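Local coordinates for hypothetical protein (Legionella pneumophila subsp. pneumophila, PDB 2IM9), which is of unknown function but is an amidase-like protein that may cleave cell-wall peptidoglycan, at residues K119-K124 and N143-R148; G149-I154 and Q315-E320; L173-Q178 and L212-S217; P177-H182 and Q258-E263. All coordinates share one frame; numbering follows the deposited sequence.

Contact 1 of 4, residues K119-K124 and N143-R148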
loop_
_atom_site.group_PDB
_atom_site.type_symbol
_atom_site.label_atom_id
_atom_site.label_comp_id
_atom_site.label_asym_id
_atom_site.label_seq_id
_atom_site.Cartn_x
_atom_site.Cartn_y
_atom_site.Cartn_z
ATOM N N LYS A 119 13.149 3.086 0.624
ATOM C CA LYS A 119 13.193 4.545 0.419
ATOM C C LYS A 119 12.611 4.897 -0.961
ATOM O O LYS A 119 11.777 5.798 -1.076
ATOM C CB LYS A 119 14.613 5.099 0.598
ATOM C CG LYS A 119 14.671 6.623 0.625
ATOM C CD LYS A 119 16.086 7.140 0.975
ATOM C CE LYS A 119 17.110 6.814 -0.088
ATOM N NZ LYS A 119 18.497 7.164 0.396
ATOM N N HIS A 120 13.013 4.161 -2.000
ATOM C CA HIS A 120 12.525 4.453 -3.344
ATOM C C HIS A 120 11.095 4.012 -3.633
ATOM O O HIS A 120 10.525 4.445 -4.616
ATOM C CB HIS A 120 13.488 3.907 -4.406
ATOM C CG HIS A 120 14.690 4.767 -4.592
ATOM N ND1 HIS A 120 15.813 4.653 -3.802
ATOM C CD2 HIS A 120 14.927 5.790 -5.444
ATOM C CE1 HIS A 120 16.705 5.555 -4.181
ATOM N NE2 HIS A 120 16.192 6.252 -5.178
ATOM N N THR A 121 10.517 3.166 -2.785
ATOM C CA THR A 121 9.133 2.736 -2.957
ATOM C C THR A 121 8.186 3.672 -2.188
ATOM O O THR A 121 7.066 3.942 -2.654
ATOM C CB THR A 121 8.931 1.259 -2.485
ATOM O OG1 THR A 121 9.845 0.403 -3.188
ATOM C CG2 THR A 121 7.532 0.779 -2.799
ATOM N N ARG A 122 8.654 4.162 -1.035
ATOM C CA ARG A 122 7.840 4.993 -0.141
ATOM C C ARG A 122 7.804 6.448 -0.546
ATOM O O ARG A 122 6.821 7.131 -0.256
ATOM C CB ARG A 122 8.355 4.928 1.300
ATOM C CG ARG A 122 8.067 3.631 2.013
ATOM C CD ARG A 122 8.446 3.815 3.504
ATOM N NE ARG A 122 7.482 4.685 4.182
ATOM C CZ ARG A 122 7.805 5.602 5.091
ATOM N NH1 ARG A 122 9.088 5.788 5.431
ATOM N NH2 ARG A 122 6.846 6.343 5.656
ATOM N N TYR A 123 8.870 6.913 -1.206
ATOM C CA TYR A 123 9.039 8.330 -1.541
ATOM C C TYR A 123 9.295 8.524 -3.022
ATOM O O TYR A 123 10.022 7.761 -3.634
ATOM C CB TYR A 123 10.221 8.938 -0.785
ATOM C CG TYR A 123 10.065 8.871 0.714
ATOM C CD1 TYR A 123 9.385 9.872 1.410
ATOM C CD2 TYR A 123 10.600 7.810 1.429
ATOM C CE1 TYR A 123 9.229 9.803 2.803
ATOM C CE2 TYR A 123 10.458 7.721 2.805
ATOM C CZ TYR A 123 9.765 8.712 3.480
ATOM O OH TYR A 123 9.650 8.612 4.841
ATOM N N LYS A 124 8.728 9.582 -3.576
ATOM C CA LYS A 124 9.030 9.983 -4.951
ATOM C C LYS A 124 10.540 10.197 -5.145
ATOM O O LYS A 124 11.158 11.001 -4.437
ATOM C CB LYS A 124 8.253 11.256 -5.290
ATOM C CG LYS A 124 8.377 11.693 -6.726
ATOM C CD LYS A 124 7.828 13.090 -6.924
ATOM C CE LYS A 124 8.161 13.611 -8.324
ATOM N NZ LYS A 124 7.501 14.942 -8.566
ATOM N N ASN A 143 1.299 5.338 -9.493
ATOM C CA ASN A 143 1.890 6.096 -10.602
ATOM C C ASN A 143 3.418 6.002 -10.627
ATOM O O ASN A 143 4.017 5.594 -11.638
ATOM C CB ASN A 143 1.427 7.554 -10.523
ATOM C CG ASN A 143 2.081 8.424 -11.565
ATOM O OD1 ASN A 143 1.870 8.240 -12.756
ATOM N ND2 ASN A 143 2.906 9.368 -11.114
ATOM N N TYR A 144 4.035 6.342 -9.503
ATOM C CA TYR A 144 5.494 6.374 -9.421
ATOM C C TYR A 144 6.123 4.994 -9.488
ATOM O O TYR A 144 7.176 4.822 -10.124
ATOM C CB TYR A 144 5.978 7.168 -8.200
ATOM C CG TYR A 144 5.741 8.653 -8.348
ATOM C CD1 TYR A 144 6.238 9.348 -9.454
ATOM C CD2 TYR A 144 5.014 9.362 -7.398
ATOM C CE1 TYR A 144 6.008 10.709 -9.613
ATOM C CE2 TYR A 144 4.777 10.726 -7.547
ATOM C CZ TYR A 144 5.278 11.390 -8.658
ATOM O OH TYR A 144 5.064 12.734 -8.816
ATOM N N ASN A 145 5.491 4.003 -8.862
ATOM C CA ASN A 145 6.072 2.663 -8.869
ATOM C C ASN A 145 5.868 1.933 -10.199
ATOM O O ASN A 145 6.647 1.047 -10.543
ATOM C CB ASN A 145 5.647 1.859 -7.626
ATOM C CG ASN A 145 6.333 2.357 -6.363
ATOM O OD1 ASN A 145 7.563 2.415 -6.294
ATOM N ND2 ASN A 145 5.542 2.738 -5.353
ATOM N N GLN A 146 4.851 2.337 -10.956
ATOM C CA GLN A 146 4.683 1.848 -12.322
ATOM C C GLN A 146 5.719 2.506 -13.220
ATOM O O GLN A 146 6.401 1.818 -14.000
ATOM C CB GLN A 146 3.272 2.115 -12.845
ATOM C CG GLN A 146 2.217 1.154 -12.306
ATOM C CD GLN A 146 0.790 1.686 -12.452
ATOM O OE1 GLN A 146 -0.164 1.139 -11.861
ATOM N NE2 GLN A 146 0.635 2.765 -13.210
ATOM N N LYS A 147 5.859 3.825 -13.083
ATOM C CA LYS A 147 6.790 4.596 -13.929
ATOM C C LYS A 147 8.222 4.088 -13.814
ATOM O O LYS A 147 8.944 4.013 -14.820
ATOM C CB LYS A 147 6.681 6.110 -13.661
ATOM C CG LYS A 147 5.362 6.726 -14.164
ATOM C CD LYS A 147 5.501 7.520 -15.467
ATOM C CE LYS A 147 4.128 7.959 -16.016
ATOM N NZ LYS A 147 3.323 8.816 -15.069
ATOM N N ARG A 148 8.621 3.670 -12.617
ATOM C CA ARG A 148 9.989 3.220 -12.413
ATOM C C ARG A 148 10.172 1.714 -12.625
ATOM O O ARG A 148 11.263 1.168 -12.435
ATOM C CB ARG A 148 10.505 3.678 -11.065
ATOM C CG ARG A 148 9.972 2.915 -9.912
ATOM C CD ARG A 148 10.378 3.621 -8.660
ATOM N NE ARG A 148 10.007 2.825 -7.509
ATOM C CZ ARG A 148 10.818 1.972 -6.894
ATOM N NH1 ARG A 148 12.064 1.818 -7.313
ATOM N NH2 ARG A 148 10.374 1.287 -5.848
#

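Contact 2 of 4, residues G149-I154 and Q315-E320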
loop_
_atom_site.group_PDB
_atom_site.type_symbol
_atom_site.label_atom_id
_atom_site.label_comp_id
_atom_site.label_asym_id
_atom_site.label_seq_id
_atom_site.Cartn_x
_atom_site.Cartn_y
_atom_site.Cartn_z
ATOM N N GLY A 149 9.097 1.053 -13.035
ATOM C CA GLY A 149 9.177 -0.331 -13.489
ATOM C C GLY A 149 9.062 -1.393 -12.421
ATOM O O GLY A 149 9.404 -2.558 -12.660
ATOM N N LEU A 150 8.568 -1.007 -11.244
ATOM C CA LEU A 150 8.322 -1.977 -10.178
ATOM C C LEU A 150 7.001 -2.725 -10.369
ATOM O O LEU A 150 6.947 -3.969 -10.197
ATOM C CB LEU A 150 8.356 -1.301 -8.802
ATOM C CG LEU A 150 8.026 -2.222 -7.622
ATOM C CD1 LEU A 150 8.975 -3.416 -7.574
ATOM C CD2 LEU A 150 8.080 -1.447 -6.292
ATOM N N LEU A 151 5.952 -1.974 -10.708
ATOM C CA LEU A 151 4.602 -2.533 -10.830
ATOM C C LEU A 151 4.052 -2.423 -12.244
ATOM O O LEU A 151 4.414 -1.506 -13.005
ATOM C CB LEU A 151 3.634 -1.806 -9.880
ATOM C CG LEU A 151 4.010 -1.783 -8.392
ATOM C CD1 LEU A 151 3.084 -0.842 -7.626
ATOM C CD2 LEU A 151 3.985 -3.195 -7.803
ATOM N N LYS A 152 3.155 -3.352 -12.574
ATOM C CA LYS A 152 2.353 -3.275 -13.790
ATOM C C LYS A 152 0.902 -3.539 -13.436
ATOM O O LYS A 152 0.614 -4.524 -12.782
ATOM C CB LYS A 152 2.812 -4.349 -14.778
ATOM C CG LYS A 152 2.070 -4.337 -16.119
ATOM C CD LYS A 152 2.726 -5.296 -17.126
ATOM C CE LYS A 152 2.716 -6.744 -16.639
ATOM N NZ LYS A 152 3.015 -7.720 -17.741
ATOM N N ASP A 153 0.002 -2.681 -13.906
ATOM C CA ASP A 153 -1.433 -2.851 -13.677
ATOM C C ASP A 153 -1.920 -3.870 -14.703
ATOM O O ASP A 153 -1.798 -3.647 -15.926
ATOM C CB ASP A 153 -2.141 -1.496 -13.843
ATOM C CG ASP A 153 -3.612 -1.521 -13.423
ATOM O OD1 ASP A 153 -4.291 -2.539 -13.688
ATOM O OD2 ASP A 153 -4.098 -0.505 -12.865
ATOM N N ILE A 154 -2.443 -4.989 -14.217
ATOM C CA ILE A 154 -2.967 -6.033 -15.098
ATOM C C ILE A 154 -4.486 -6.214 -15.011
ATOM O O ILE A 154 -5.029 -7.187 -15.548
ATOM C CB ILE A 154 -2.251 -7.377 -14.875
ATOM C CG1 ILE A 154 -2.507 -7.934 -13.469
ATOM C CG2 ILE A 154 -0.746 -7.214 -15.135
ATOM C CD1 ILE A 154 -2.414 -9.445 -13.428
ATOM N N GLN A 315 -2.302 -5.460 -9.558
ATOM C CA GLN A 315 -0.976 -5.140 -10.079
ATOM C C GLN A 315 -0.030 -6.292 -9.807
ATOM O O GLN A 315 -0.208 -7.046 -8.845
ATOM C CB GLN A 315 -0.437 -3.905 -9.387
ATOM C CG GLN A 315 -1.142 -2.635 -9.812
ATOM C CD GLN A 315 -0.558 -1.455 -9.117
ATOM O OE1 GLN A 315 -0.770 -1.269 -7.908
ATOM N NE2 GLN A 315 0.206 -0.651 -9.856
ATOM N N VAL A 316 0.972 -6.448 -10.664
ATOM C CA VAL A 316 1.996 -7.467 -10.436
ATOM C C VAL A 316 3.357 -6.802 -10.369
ATOM O O VAL A 316 3.534 -5.685 -10.848
ATOM C CB VAL A 316 2.017 -8.564 -11.513
ATOM C CG1 VAL A 316 0.702 -9.350 -11.514
ATOM C CG2 VAL A 316 2.277 -7.956 -12.889
ATOM N N VAL A 317 4.296 -7.476 -9.720
ATOM C CA VAL A 317 5.652 -6.975 -9.566
ATOM C C VAL A 317 6.439 -7.459 -10.781
ATOM O O VAL A 317 6.379 -8.638 -11.124
ATOM C CB VAL A 317 6.293 -7.506 -8.270
ATOM C CG1 VAL A 317 7.805 -7.173 -8.203
ATOM C CG2 VAL A 317 5.557 -6.970 -7.058
ATOM N N LEU A 318 7.182 -6.556 -11.408
ATOM C CA LEU A 318 7.876 -6.887 -12.660
ATOM C C LEU A 318 9.274 -7.504 -12.490
ATOM O O LEU A 318 9.611 -8.480 -13.187
ATOM C CB LEU A 318 7.957 -5.653 -13.555
ATOM C CG LEU A 318 6.649 -5.126 -14.132
ATOM C CD1 LEU A 318 6.903 -3.790 -14.829
ATOM C CD2 LEU A 318 6.024 -6.156 -15.077
ATOM N N PRO A 319 10.120 -6.915 -11.624
ATOM C CA PRO A 319 11.456 -7.504 -11.457
ATOM C C PRO A 319 11.389 -9.001 -11.144
ATOM O O PRO A 319 10.587 -9.431 -10.306
ATOM C CB PRO A 319 12.030 -6.733 -10.275
ATOM C CG PRO A 319 11.348 -5.426 -10.334
ATOM C CD PRO A 319 9.960 -5.698 -10.804
ATOM N N GLU A 320 12.212 -9.788 -11.831
ATOM C CA GLU A 320 12.198 -11.250 -11.676
ATOM C C GLU A 320 13.120 -11.751 -10.572
ATOM O O GLU A 320 12.891 -12.813 -9.999
ATOM C CB GLU A 320 12.557 -11.944 -12.999
ATOM C CG GLU A 320 11.520 -11.714 -14.101
ATOM C CD GLU A 320 11.823 -12.470 -15.381
ATOM O OE1 GLU A 320 12.977 -12.400 -15.876
ATOM O OE2 GLU A 320 10.895 -13.132 -15.898
#

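Contact 3 of 4, residues L173-Q178 and L212-S217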
loop_
_atom_site.group_PDB
_atom_site.type_symbol
_atom_site.label_atom_id
_atom_site.label_comp_id
_atom_site.label_asym_id
_atom_site.label_seq_id
_atom_site.Cartn_x
_atom_site.Cartn_y
_atom_site.Cartn_z
ATOM N N LEU A 173 -10.786 13.105 -7.941
ATOM C CA LEU A 173 -9.995 14.316 -8.109
ATOM C C LEU A 173 -9.250 14.566 -6.801
ATOM O O LEU A 173 -9.858 14.969 -5.799
ATOM C CB LEU A 173 -10.878 15.501 -8.481
ATOM C CG LEU A 173 -10.085 16.758 -8.813
ATOM C CD1 LEU A 173 -9.201 16.535 -10.025
ATOM C CD2 LEU A 173 -11.046 17.904 -9.047
ATOM N N ILE A 174 -7.955 14.265 -6.828
ATOM C CA ILE A 174 -7.101 14.320 -5.637
ATOM C C ILE A 174 -6.522 15.711 -5.550
ATOM O O ILE A 174 -5.642 16.080 -6.333
ATOM C CB ILE A 174 -5.924 13.294 -5.662
ATOM C CG1 ILE A 174 -6.401 11.867 -5.975
ATOM C CG2 ILE A 174 -5.136 13.365 -4.348
ATOM C CD1 ILE A 174 -7.300 11.239 -4.935
ATOM N N ASN A 175 -7.016 16.481 -4.594
ATOM C CA ASN A 175 -6.647 17.887 -4.452
ATOM C C ASN A 175 -5.670 17.972 -3.276
ATOM O O ASN A 175 -6.100 18.038 -2.119
ATOM C CB ASN A 175 -7.927 18.696 -4.174
ATOM C CG ASN A 175 -7.686 20.206 -4.121
ATOM O OD1 ASN A 175 -6.640 20.660 -3.671
ATOM N ND2 ASN A 175 -8.690 20.991 -4.558
ATOM N N LYS A 176 -4.367 17.927 -3.565
ATOM C CA LYS A 176 -3.378 17.927 -2.473
ATOM C C LYS A 176 -3.446 19.183 -1.596
ATOM O O LYS A 176 -3.457 19.066 -0.359
ATOM C CB LYS A 176 -1.963 17.677 -2.996
ATOM C CG LYS A 176 -1.732 16.230 -3.348
ATOM C CD LYS A 176 -0.249 15.943 -3.616
ATOM C CE LYS A 176 -0.089 14.492 -4.044
ATOM N NZ LYS A 176 1.305 14.158 -4.500
ATOM N N PRO A 177 -3.519 20.389 -2.211
ATOM C CA PRO A 177 -3.601 21.561 -1.323
ATOM C C PRO A 177 -4.791 21.541 -0.367
ATOM O O PRO A 177 -4.646 21.929 0.798
ATOM C CB PRO A 177 -3.671 22.744 -2.300
ATOM C CG PRO A 177 -2.962 22.237 -3.527
ATOM C CD PRO A 177 -3.452 20.793 -3.627
ATOM N N GLN A 178 -5.953 21.066 -0.817
ATOM C CA GLN A 178 -7.094 20.990 0.096
ATOM C C GLN A 178 -6.916 19.887 1.159
ATOM O O GLN A 178 -7.337 20.021 2.326
ATOM C CB GLN A 178 -8.403 20.799 -0.680
ATOM C CG GLN A 178 -9.632 21.079 0.184
ATOM C CD GLN A 178 -9.653 22.520 0.707
ATOM O OE1 GLN A 178 -9.329 22.762 1.859
ATOM N NE2 GLN A 178 -9.987 23.465 -0.151
ATOM N N LEU A 212 1.166 22.436 -4.008
ATOM C CA LEU A 212 1.188 21.127 -4.637
ATOM C C LEU A 212 0.081 20.955 -5.677
ATOM O O LEU A 212 -0.799 21.796 -5.813
ATOM C CB LEU A 212 1.147 20.012 -3.594
ATOM C CG LEU A 212 2.297 20.002 -2.566
ATOM C CD1 LEU A 212 2.103 18.824 -1.612
ATOM C CD2 LEU A 212 3.656 19.936 -3.248
ATOM N N GLU A 213 0.137 19.823 -6.376
ATOM C CA GLU A 213 -0.702 19.654 -7.557
ATOM C C GLU A 213 -2.040 18.963 -7.278
ATOM O O GLU A 213 -2.272 18.416 -6.198
ATOM C CB GLU A 213 0.066 18.968 -8.701
ATOM C CG GLU A 213 1.376 19.671 -9.118
ATOM C CD GLU A 213 1.197 21.161 -9.426
ATOM O OE1 GLU A 213 0.345 21.500 -10.277
ATOM O OE2 GLU A 213 1.911 21.994 -8.816
ATOM N N THR A 214 -2.937 19.056 -8.261
ATOM C CA THR A 214 -4.239 18.388 -8.208
ATOM C C THR A 214 -4.230 17.395 -9.360
ATOM O O THR A 214 -3.813 17.744 -10.454
ATOM C CB THR A 214 -5.382 19.400 -8.336
ATOM O OG1 THR A 214 -5.451 20.175 -7.127
ATOM C CG2 THR A 214 -6.729 18.706 -8.599
ATOM N N SER A 215 -4.649 16.152 -9.095
ATOM C CA SER A 215 -4.552 15.093 -10.094
ATOM C C SER A 215 -5.820 14.286 -10.113
ATOM O O SER A 215 -6.305 13.863 -9.053
ATOM C CB SER A 215 -3.403 14.141 -9.759
ATOM O OG SER A 215 -2.191 14.833 -9.541
ATOM N N LEU A 216 -6.342 14.042 -11.315
ATOM C CA LEU A 216 -7.508 13.188 -11.453
ATOM C C LEU A 216 -7.010 11.766 -11.660
ATOM O O LEU A 216 -6.275 11.500 -12.613
ATOM C CB LEU A 216 -8.350 13.620 -12.658
ATOM C CG LEU A 216 -9.668 12.868 -12.907
ATOM C CD1 LEU A 216 -10.738 13.148 -11.844
ATOM C CD2 LEU A 216 -10.167 13.250 -14.323
ATOM N N SER A 217 -7.394 10.846 -10.781
ATOM C CA SER A 217 -6.902 9.489 -10.928
ATOM C C SER A 217 -7.613 8.779 -12.083
ATOM O O SER A 217 -8.667 9.231 -12.563
ATOM C CB SER A 217 -7.057 8.707 -9.625
ATOM O OG SER A 217 -8.417 8.443 -9.359
#

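Contact 4 of 4, residues P177-H182 and Q258-E263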
loop_
_atom_site.group_PDB
_atom_site.type_symbol
_atom_site.label_atom_id
_atom_site.label_comp_id
_atom_site.label_asym_id
_atom_site.label_seq_id
_atom_site.Cartn_x
_atom_site.Cartn_y
_atom_site.Cartn_z
ATOM N N PRO A 177 -3.519 20.389 -2.211
ATOM C CA PRO A 177 -3.601 21.561 -1.323
ATOM C C PRO A 177 -4.791 21.541 -0.367
ATOM O O PRO A 177 -4.646 21.929 0.798
ATOM C CB PRO A 177 -3.671 22.744 -2.300
ATOM C CG PRO A 177 -2.962 22.237 -3.527
ATOM C CD PRO A 177 -3.452 20.793 -3.627
ATOM N N GLN A 178 -5.953 21.066 -0.817
ATOM C CA GLN A 178 -7.094 20.990 0.096
ATOM C C GLN A 178 -6.916 19.887 1.159
ATOM O O GLN A 178 -7.337 20.021 2.326
ATOM C CB GLN A 178 -8.403 20.799 -0.680
ATOM C CG GLN A 178 -9.632 21.079 0.184
ATOM C CD GLN A 178 -9.653 22.520 0.707
ATOM O OE1 GLN A 178 -9.329 22.762 1.859
ATOM N NE2 GLN A 178 -9.987 23.465 -0.151
ATOM N N TRP A 179 -6.264 18.791 0.777
ATOM C CA TRP A 179 -5.969 17.738 1.739
ATOM C C TRP A 179 -5.030 18.302 2.822
ATOM O O TRP A 179 -5.250 18.076 4.022
ATOM C CB TRP A 179 -5.329 16.564 1.006
ATOM C CG TRP A 179 -4.951 15.379 1.859
ATOM C CD1 TRP A 179 -5.798 14.498 2.481
ATOM C CD2 TRP A 179 -3.620 14.905 2.107
ATOM N NE1 TRP A 179 -5.069 13.514 3.126
ATOM C CE2 TRP A 179 -3.730 13.745 2.918
ATOM C CE3 TRP A 179 -2.348 15.355 1.731
ATOM C CZ2 TRP A 179 -2.601 13.019 3.363
ATOM C CZ3 TRP A 179 -1.215 14.633 2.178
ATOM C CH2 TRP A 179 -1.359 13.482 2.990
ATOM N N TYR A 180 -4.014 19.058 2.408
ATOM C CA TYR A 180 -3.109 19.662 3.395
ATOM C C TYR A 180 -3.863 20.617 4.294
ATOM O O TYR A 180 -3.693 20.570 5.512
ATOM C CB TYR A 180 -1.887 20.338 2.751
ATOM C CG TYR A 180 -0.806 19.335 2.491
ATOM C CD1 TYR A 180 -0.779 18.612 1.299
ATOM C CD2 TYR A 180 0.167 19.050 3.469
ATOM C CE1 TYR A 180 0.212 17.664 1.063
ATOM C CE2 TYR A 180 1.151 18.092 3.252
ATOM C CZ TYR A 180 1.157 17.395 2.060
ATOM O OH TYR A 180 2.111 16.442 1.852
ATOM N N ASN A 181 -4.746 21.416 3.699
ATOM C CA ASN A 181 -5.478 22.442 4.439
ATOM C C ASN A 181 -6.323 21.849 5.552
ATOM O O ASN A 181 -6.487 22.458 6.610
ATOM C CB ASN A 181 -6.333 23.284 3.492
ATOM C CG ASN A 181 -7.020 24.424 4.198
ATOM O OD1 ASN A 181 -6.381 25.266 4.859
ATOM N ND2 ASN A 181 -8.329 24.458 4.079
ATOM N N HIS A 182 -6.842 20.648 5.308
ATOM C CA HIS A 182 -7.665 19.920 6.295
ATOM C C HIS A 182 -6.900 19.265 7.458
ATOM O O HIS A 182 -7.510 18.734 8.390
ATOM C CB HIS A 182 -8.489 18.846 5.586
ATOM C CG HIS A 182 -9.852 19.312 5.170
ATOM N ND1 HIS A 182 -10.060 20.150 4.095
ATOM C CD2 HIS A 182 -11.073 19.066 5.697
ATOM C CE1 HIS A 182 -11.360 20.367 3.954
ATOM N NE2 HIS A 182 -11.995 19.723 4.918
ATOM N N GLN A 258 -15.372 16.849 2.677
ATOM C CA GLN A 258 -15.678 17.517 3.931
ATOM C C GLN A 258 -14.808 16.954 5.039
ATOM O O GLN A 258 -14.409 17.698 5.936
ATOM C CB GLN A 258 -17.168 17.410 4.280
ATOM C CG GLN A 258 -17.650 18.440 5.327
ATOM C CD GLN A 258 -17.336 18.018 6.753
ATOM O OE1 GLN A 258 -17.134 16.823 7.023
ATOM N NE2 GLN A 258 -17.274 18.995 7.677
ATOM N N GLN A 259 -14.500 15.656 4.962
ATOM C CA GLN A 259 -13.792 14.967 6.043
ATOM C C GLN A 259 -12.271 15.082 5.995
ATOM O O GLN A 259 -11.632 15.300 7.030
ATOM C CB GLN A 259 -14.157 13.483 6.091
ATOM C CG GLN A 259 -15.658 13.213 6.277
ATOM C CD GLN A 259 -16.366 12.870 4.960
ATOM O OE1 GLN A 259 -16.240 13.580 3.952
ATOM N NE2 GLN A 259 -17.110 11.769 4.969
ATOM N N ILE A 260 -11.679 14.876 4.821
ATOM C CA ILE A 260 -10.210 14.918 4.736
ATOM C C ILE A 260 -9.712 15.936 3.727
ATOM O O ILE A 260 -8.498 16.098 3.586
ATOM C CB ILE A 260 -9.560 13.545 4.414
ATOM C CG1 ILE A 260 -9.890 13.131 2.978
ATOM C CG2 ILE A 260 -9.944 12.472 5.448
ATOM C CD1 ILE A 260 -9.191 11.876 2.496
ATOM N N GLY A 261 -10.638 16.588 3.027
ATOM C CA GLY A 261 -10.317 17.676 2.124
ATOM C C GLY A 261 -10.208 17.266 0.680
ATOM O O GLY A 261 -9.923 18.100 -0.177
ATOM N N THR A 262 -10.439 15.984 0.395
ATOM C CA THR A 262 -10.342 15.507 -0.973
ATOM C C THR A 262 -11.220 14.285 -1.234
ATOM O O THR A 262 -11.519 13.528 -0.318
ATOM C CB THR A 262 -8.870 15.188 -1.358
ATOM O OG1 THR A 262 -8.799 14.868 -2.754
ATOM C CG2 THR A 262 -8.302 14.039 -0.526
ATOM N N GLU A 263 -11.659 14.139 -2.482
ATOM C CA GLU A 263 -12.175 12.849 -2.954
ATOM C C GLU A 263 -11.071 11.824 -2.856
ATOM O O GLU A 263 -9.881 12.173 -2.888
ATOM C CB GLU A 263 -12.601 12.940 -4.419
ATOM C CG GLU A 263 -13.739 13.881 -4.666
ATOM C CD GLU A 263 -14.201 13.849 -6.116
ATOM O OE1 GLU A 263 -13.542 13.186 -6.977
ATOM O OE2 GLU A 263 -15.249 14.492 -6.384
HETATM O O HOH W 1 -6.490 16.014 5.421
#

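Contact 1 of 4, residues K119-K124 and N143-R148
Two helix ends meet in this contact of the amidase-like fold: His-120 and Thr-121, in the last turn of helix 111-122, face Asn-145 and Arg-148 at the close of helix 137-147. Arg-148, just past helix 137-147, is held by that helix through Asn-145, since NE (2.8 Å) and NH2 (3.1 Å) both aim at Asn-145 OD1, which lies in the guanidinium plane. The group fixed in this way carries His-120 O over one face, 3.4 Å from CZ. Thr-121 OG1 sits at the guanidinium edge near NH2, but its hydrogen bond goes back to Cys-117 O. NH1 of Arg-148 donates to the carbonyls of Cys-327 and Gln-328, and Cys-327 is disulfide-bonded to Cys-117. ND2 of Asn-145 crosses to Thr-121 O in a weak but nearly straight bond (174°). Farther out, Lys-124 CG lies over a face of the Tyr-144 ring in one of two tyrosine conformers, 3.8 Å from the centroid; this CH-pi contact is therefore tentative, as is the weak bond from Lys-124 NZ to Tyr-144 OH at 3.3 Å.

Contact 2 of 4, residues G149-I154 and Q315-E320
Lys-152 and Val-316 trade both backbone bonds, Lys-152 N to Val-316 O and Val-316 N to Lys-152 O, each 2.9 Å. A third bond runs from Leu-318 N to Leu-150 O, which also receives the CA-H of Val-317 at 3.3 Å. The flanking pairs, Leu-151 with Val-317 and Asp-153 with Gln-315, are non-hydrogen-bonded. This is the antiparallel pairing by which the short strand 151-153 joins strand 311-317 in the main sheet of the domain, just after Gly-149, with positive phi, has closed helix 137-147 in a Schellman motif. Apolar contacts fall on both faces. On the face of Lys-152 and Val-316, Leu-318 crosses the lysine stem at about a right angle, CD2 3.7 Å from Lys-152 CB, while Ile-154 CD1 reaches Val-316 CG1, also at 3.7 Å. On the other face, Leu-151 CD2 lies 4.2 Å from Val-317 CG2, and helices 53-63, 95-107 and 137-147 pack against these two residues. Leu-150 and Val-317 lie side by side, pointing the same way, with Leu-150 CD1 4.0 Å from Val-317 CG1 and close to Pro-319 CD. Asp-153, at the far end, turns its carboxylate to Thr-155 OG1 and Asn-313 ND2.

Contact 3 of 4, residues L173-Q178 and L212-S217
Lys-176 meets residues 212-213 with the base of its side chain and leaves them with the tip. CB rests 3.3 Å from Glu-213 O and 3.9 Å from Leu-212 CB. With CG anti to the carbonyl carbon (chi1 -76°), CG stays 3.6 Å from Glu-213 O, and CD is the last to be near it. The chain then runs on extended, passing Ile-139 of helix 137-147, until NZ forms a salt bridge with Asp-140. Glu-213 O also takes a weak bond from Lys-176 N, at the point where the chain changes from strand to helix. The strands 168-175 and 214-223 are antiparallel neighbours in the main sheet, and Ile-174 and Ser-215 form a hydrogen-bonded pair, Ile-174 N to Ser-215 O at 2.8 Å and Ser-215 N to Ile-174 O at 2.9 Å. Asn-175 is the N-cap of helix 176-181: its OD1 accepts from Gln-178 N, which approaches from above the carbonyl plane. Pro-177, in the first turn, sets CG 3.2 Å from Leu-212 O. On the face of Leu-173 and Thr-214, the two side chains touch through Leu-173 CD1 and Thr-214 CG2, 3.6 Å apart, and the same CD1 reaches Leu-216 CB.

Contact 4 of 4, residues P177-H182 and Q258-E263
Gly-261 leaves the weakly bonded helix 257-260 with a positive phi of 97°, and its CA comes within 4.4 Å of Trp-179 CA on helix 176-181. The turn that ends helix 257-260, just before strand 264-275 of the main sheet, thus packs on helix 176-181. Gly-261 has no side chain, and the place where a CB would stand, toward the helix, is taken by Gln-178 O and His-182 ND1. His-182 covers the turn: Gly-261 CA stands over one face of the ring, 3.4 Å from its centroid and 21° off the normal, a CH-pi contact. Both ring nitrogens have carbonyl partners, one of them weak. ND1 donates to Gln-178 O, four residues back in the chain, at 3.2 Å; His-182 N reaches that oxygen from the opposite face of its plane. NE2 approaches Gln-258 O, at the ring edge, in a weak, bent bond; both protons could be donated together only if the ring were protonated. Gln-178 lays CB and CG against Gly-261 O, CG at 3.0 Å. Trp-179 CD1 comes 3.3 Å from Ile-260 O and touches Thr-262 CG2. The indole also meets Phe-136 edge-to-face and has a cation-pi partner in Lys-183. A water bridges the two backbones, donating to Trp-179 O at 2.8 Å and to Ile-260 O at 2.7 Å.

The four contacts fall into two touching pairs. Contacts 1 and 2 meet where helix 137-147 runs into strand 151-153: Asn-145 O probably accepts from Leu-150 N and Leu-151 N. Contacts 3 and 4 share helix 176-181 and are joined by hydrogen bonds of Thr-262 OG1 with Asn-175 N and Glu-263 OE1 with Leu-173 N. Contacts 2 and 3 belong to the same sheet, yet their centres lie about 25 Å apart. Contact 3 is a surface contact, while the other three are partly buried. The chemistry differs with the elements joined: backbone ladders in contacts 2 and 3, with more apolar packing in contact 2; one weak amide bond and a carbonyl packed on a guanidinium in contact 1; an imidazole, a glycine and a water in contact 4.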